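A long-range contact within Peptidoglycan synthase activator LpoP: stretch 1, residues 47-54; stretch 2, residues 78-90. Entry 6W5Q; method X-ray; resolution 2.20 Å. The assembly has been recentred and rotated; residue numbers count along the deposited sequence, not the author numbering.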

# COMPACT_ATOMS: atom_id res chain seq x y z
N ARG A 47 4.29 0.29 12.13
CA ARG A 47 5.49 -0.03 11.36
C ARG A 47 5.28 -1.28 10.50
O ARG A 47 6.24 -1.87 10.01
N GLU A 48 4.02 -1.71 10.32
CA GLU A 48 3.73 -2.92 9.57
C GLU A 48 3.65 -2.59 8.08
O GLU A 48 2.70 -1.92 7.66
N PRO A 49 4.61 -3.03 7.26
CA PRO A 49 4.53 -2.71 5.82
C PRO A 49 3.30 -3.31 5.15
O PRO A 49 2.79 -2.72 4.19
N GLN A 50 2.80 -4.45 5.63
CA GLN A 50 1.62 -5.02 5.01
C GLN A 50 0.40 -4.14 5.22
O GLN A 50 -0.47 -4.04 4.34
N VAL A 51 0.32 -3.45 6.35
CA VAL A 51 -0.75 -2.48 6.54
C VAL A 51 -0.60 -1.35 5.53
O VAL A 51 -1.57 -0.96 4.87
N LEU A 52 0.62 -0.82 5.39
CA LEU A 52 0.87 0.28 4.47
C LEU A 52 0.61 -0.13 3.03
O LEU A 52 0.07 0.65 2.23
N TYR A 53 0.96 -1.37 2.68
CA TYR A 53 0.69 -1.89 1.35
C TYR A 53 -0.79 -1.81 1.00
O TYR A 53 -1.17 -1.35 -0.08
N ARG A 54 -1.65 -2.27 1.91
CA ARG A 54 -3.09 -2.23 1.66
C ARG A 54 -3.61 -0.80 1.68
O ARG A 54 -4.53 -0.45 0.93
N TYR A 78 10.07 -0.13 5.68
CA TYR A 78 9.87 -1.11 6.74
C TYR A 78 9.89 -2.53 6.20
O TYR A 78 9.78 -3.48 6.98
N ALA A 79 9.99 -2.69 4.90
CA ALA A 79 9.86 -3.97 4.22
C ALA A 79 11.20 -4.66 4.02
O ALA A 79 11.27 -5.61 3.25
N ASN A 80 12.25 -4.20 4.69
CA ASN A 80 13.59 -4.72 4.44
C ASN A 80 13.66 -6.22 4.71
O ASN A 80 13.17 -6.71 5.73
N GLY A 81 14.27 -6.95 3.77
CA GLY A 81 14.32 -8.39 3.86
C GLY A 81 12.97 -9.05 3.70
O GLY A 81 12.69 -10.06 4.36
N ARG A 82 12.10 -8.48 2.86
CA ARG A 82 10.79 -9.04 2.57
C ARG A 82 10.53 -8.86 1.08
O ARG A 82 9.73 -8.02 0.66
N PRO A 83 11.20 -9.67 0.24
CA PRO A 83 11.30 -9.31 -1.19
C PRO A 83 9.98 -9.34 -1.94
O PRO A 83 9.74 -8.46 -2.78
N ALA A 84 9.13 -10.33 -1.68
CA ALA A 84 7.82 -10.37 -2.32
C ALA A 84 7.04 -9.10 -2.03
O ALA A 84 6.37 -8.55 -2.91
N LEU A 85 7.14 -8.60 -0.79
CA LEU A 85 6.39 -7.42 -0.39
C LEU A 85 6.99 -6.16 -1.00
O LEU A 85 6.26 -5.25 -1.40
N GLN A 86 8.32 -6.08 -1.07
CA GLN A 86 8.96 -4.94 -1.69
C GLN A 86 8.62 -4.87 -3.17
O GLN A 86 8.37 -3.78 -3.70
N ALA A 87 8.64 -6.02 -3.86
CA ALA A 87 8.18 -6.08 -5.24
C ALA A 87 6.76 -5.54 -5.37
O ALA A 87 6.47 -4.72 -6.25
N GLY A 88 5.86 -6.00 -4.50
CA GLY A 88 4.51 -5.48 -4.52
C GLY A 88 4.45 -3.97 -4.34
O GLY A 88 3.76 -3.27 -5.08
N LEU A 89 5.19 -3.45 -3.35
CA LEU A 89 5.16 -2.01 -3.08
C LEU A 89 5.72 -1.22 -4.26
O LEU A 89 5.15 -0.19 -4.66
N TRP A 90 6.81 -1.70 -4.88
CA TRP A 90 7.34 -0.98 -6.03
C TRP A 90 6.33 -0.93 -7.18
O TRP A 90 6.16 0.11 -7.83

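The contact joins two helices that start near each other and run in nearly the same direction, 25° apart, with axes 10.5 Å apart at closest approach. That spacing leaves room for side chains between the backbones, and the packing is mostly apolar, with arginines at its exposed margin.

P49, L52 and Y53 aim their CA-to-CB bonds at the other stretch. P49, buried in the first turn of its helix with a C-gamma endo pucker, serves several neighbours at once: its CD lies 3.9 Å from Y78 CB, while its CB is 4.1 Å from A79 CB and 3.8 Å from L85 CD2. L52, in the m,t rotamer, sends CD1 to within 3.4 Å of Y78 CE2, a tight apolar contact. One turn along the helix from P49, Y53 adopts chi1 t and meets the second helix at two levels, with CB 4.1 Å from L85 CD1 and CD1 3.8 Å from L89 CD2.

The leucines of the second helix start sideways, but their ends come nearer. L85 (t,p) reaches the first helix with both methyls: CD1 approaches Y53, and CD2 sits 3.7 Å from Q50 CG as well as beside P49. L89 has chi1 m and chi2 t, and its CD2 lies at the edge of the Y53 ring. G88 C borders the same edge, 3.7 Å from Y53 CE1. A CB on G88 would point toward the first stretch and fall 3.1 Å from Y53 CE1, so the bare backbone here makes room for the tyrosine ring.

Y78, with chi1 m, gives up the largest area to the contact. R47 lies over one face of its ring, with CG 4.0 Å from the centroid in a CH-pi contact only 15° off the normal. The arginine then continues past the ring, its chi1 t and chi3 t, and NH2 donates a weak hydrogen bond of 3.0 Å to Y78 O; the N-H...acceptor angle is just 125°. Aliphatic stem and charged tip thus engage the same residue.

The charged pair joins the starts of both helices. E48 (chi1 t, chi2 p) caps its own helix, OE1 accepting from Q50 N at 2.9 Å, and the same oxygen forms a salt bridge with R82 NH1 at 3.6 Å. R82, itself an N-cap residue, uses chi1 m, chi2 t and chi3 p to bring its guanidinium there, with NH1 also 3.8 Å from P49 CG. One carboxylate oxygen therefore serves helix capping and the long-range contact together.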

# COMPACT_ATOMS: atom_id res chain seq x y z
CB ARG A 47 6.69 -0.21 12.31
CG ARG A 47 8.08 -0.30 11.68
CD ARG A 47 8.78 -1.63 12.04
NE ARG A 47 10.09 -1.80 11.39
CZ ARG A 47 10.35 -2.65 10.39
NH1 ARG A 47 11.57 -2.72 9.88
NH2 ARG A 47 9.39 -3.44 9.92
CB GLU A 48 2.44 -3.57 10.06
CG GLU A 48 1.95 -4.79 9.26
CD GLU A 48 3.01 -5.88 9.06
OE1 GLU A 48 3.59 -5.95 7.94
OE2 GLU A 48 3.25 -6.66 10.00
CB PRO A 49 5.83 -3.28 5.26
CG PRO A 49 6.39 -4.18 6.33
CD PRO A 49 5.85 -3.71 7.64
CB GLN A 50 1.38 -6.44 5.53
CG GLN A 50 2.27 -7.50 4.86
CD GLN A 50 1.52 -8.35 3.85
OE1 GLN A 50 0.62 -7.85 3.16
NE2 GLN A 50 1.88 -9.63 3.75
CB VAL A 51 -0.75 -1.94 7.98
CG1 VAL A 51 -1.74 -0.79 8.10
CG2 VAL A 51 -1.11 -3.03 8.94
CB LEU A 52 2.31 0.78 4.66
CG LEU A 52 2.46 1.36 6.07
CD1 LEU A 52 3.86 1.74 6.42
CD2 LEU A 52 1.55 2.57 6.26
CB TYR A 53 1.19 -3.33 1.25
CG TYR A 53 0.86 -3.97 -0.07
CD1 TYR A 53 1.65 -3.71 -1.19
CD2 TYR A 53 -0.22 -4.84 -0.20
CE1 TYR A 53 1.36 -4.30 -2.42
CE2 TYR A 53 -0.51 -5.43 -1.42
CZ TYR A 53 0.29 -5.16 -2.53
OH TYR A 53 0.01 -5.74 -3.74
CB ARG A 54 -3.84 -3.06 2.70
CG ARG A 54 -3.22 -4.41 2.93
CD ARG A 54 -4.24 -5.45 3.32
NE ARG A 54 -3.60 -6.76 3.35
CZ ARG A 54 -4.24 -7.92 3.34
NH1 ARG A 54 -5.57 -7.96 3.31
NH2 ARG A 54 -3.54 -9.05 3.35
CB TYR A 78 8.54 -0.87 7.47
CG TYR A 78 8.22 0.55 7.91
CD1 TYR A 78 9.23 1.46 8.20
CD2 TYR A 78 6.91 0.96 8.05
CE1 TYR A 78 8.91 2.76 8.61
CE2 TYR A 78 6.58 2.23 8.46
CZ TYR A 78 7.59 3.13 8.73
OH TYR A 78 7.26 4.41 9.14
CB ALA A 79 9.16 -3.77 2.87
CB ASN A 80 14.62 -3.99 5.30
CG ASN A 80 15.32 -2.88 4.54
OD1 ASN A 80 14.82 -2.42 3.50
ND2 ASN A 80 16.48 -2.46 5.03
CB ARG A 82 9.70 -8.38 3.42
CG ARG A 82 10.01 -8.43 4.92
CD ARG A 82 8.87 -7.93 5.79
NE ARG A 82 7.76 -8.88 5.85
CZ ARG A 82 6.72 -8.76 6.67
NH1 ARG A 82 6.64 -7.74 7.53
NH2 ARG A 82 5.75 -9.67 6.65
CB PRO A 83 12.28 -10.37 -1.75
CG PRO A 83 12.95 -10.98 -0.54
CD PRO A 83 11.94 -10.89 0.57
CB ALA A 84 7.04 -11.60 -1.85
CB LEU A 85 6.36 -7.33 1.13
CG LEU A 85 5.54 -6.20 1.77
CD1 LEU A 85 4.19 -6.07 1.12
CD2 LEU A 85 5.39 -6.46 3.27
CB GLN A 86 10.47 -5.02 -1.50
CG GLN A 86 10.88 -5.22 -0.06
CD GLN A 86 12.35 -5.49 0.07
OE1 GLN A 86 12.77 -6.35 0.86
NE2 GLN A 86 13.15 -4.76 -0.68
CB ALA A 87 8.26 -7.53 -5.76
CB LEU A 89 5.92 -1.72 -1.77
CG LEU A 89 5.21 -2.11 -0.45
CD1 LEU A 89 6.18 -2.36 0.69
CD2 LEU A 89 4.14 -1.07 0.01
CB TRP A 90 8.65 -1.60 -6.50
CG TRP A 90 9.84 -1.12 -5.73
CD1 TRP A 90 10.72 -1.89 -5.02
CD2 TRP A 90 10.31 0.24 -5.61
NE1 TRP A 90 11.70 -1.10 -4.46
CE2 TRP A 90 11.47 0.21 -4.81
CE3 TRP A 90 9.86 1.48 -6.10
CZ2 TRP A 90 12.19 1.36 -4.47
CZ3 TRP A 90 10.58 2.63 -5.76
CH2 TRP A 90 11.72 2.56 -4.95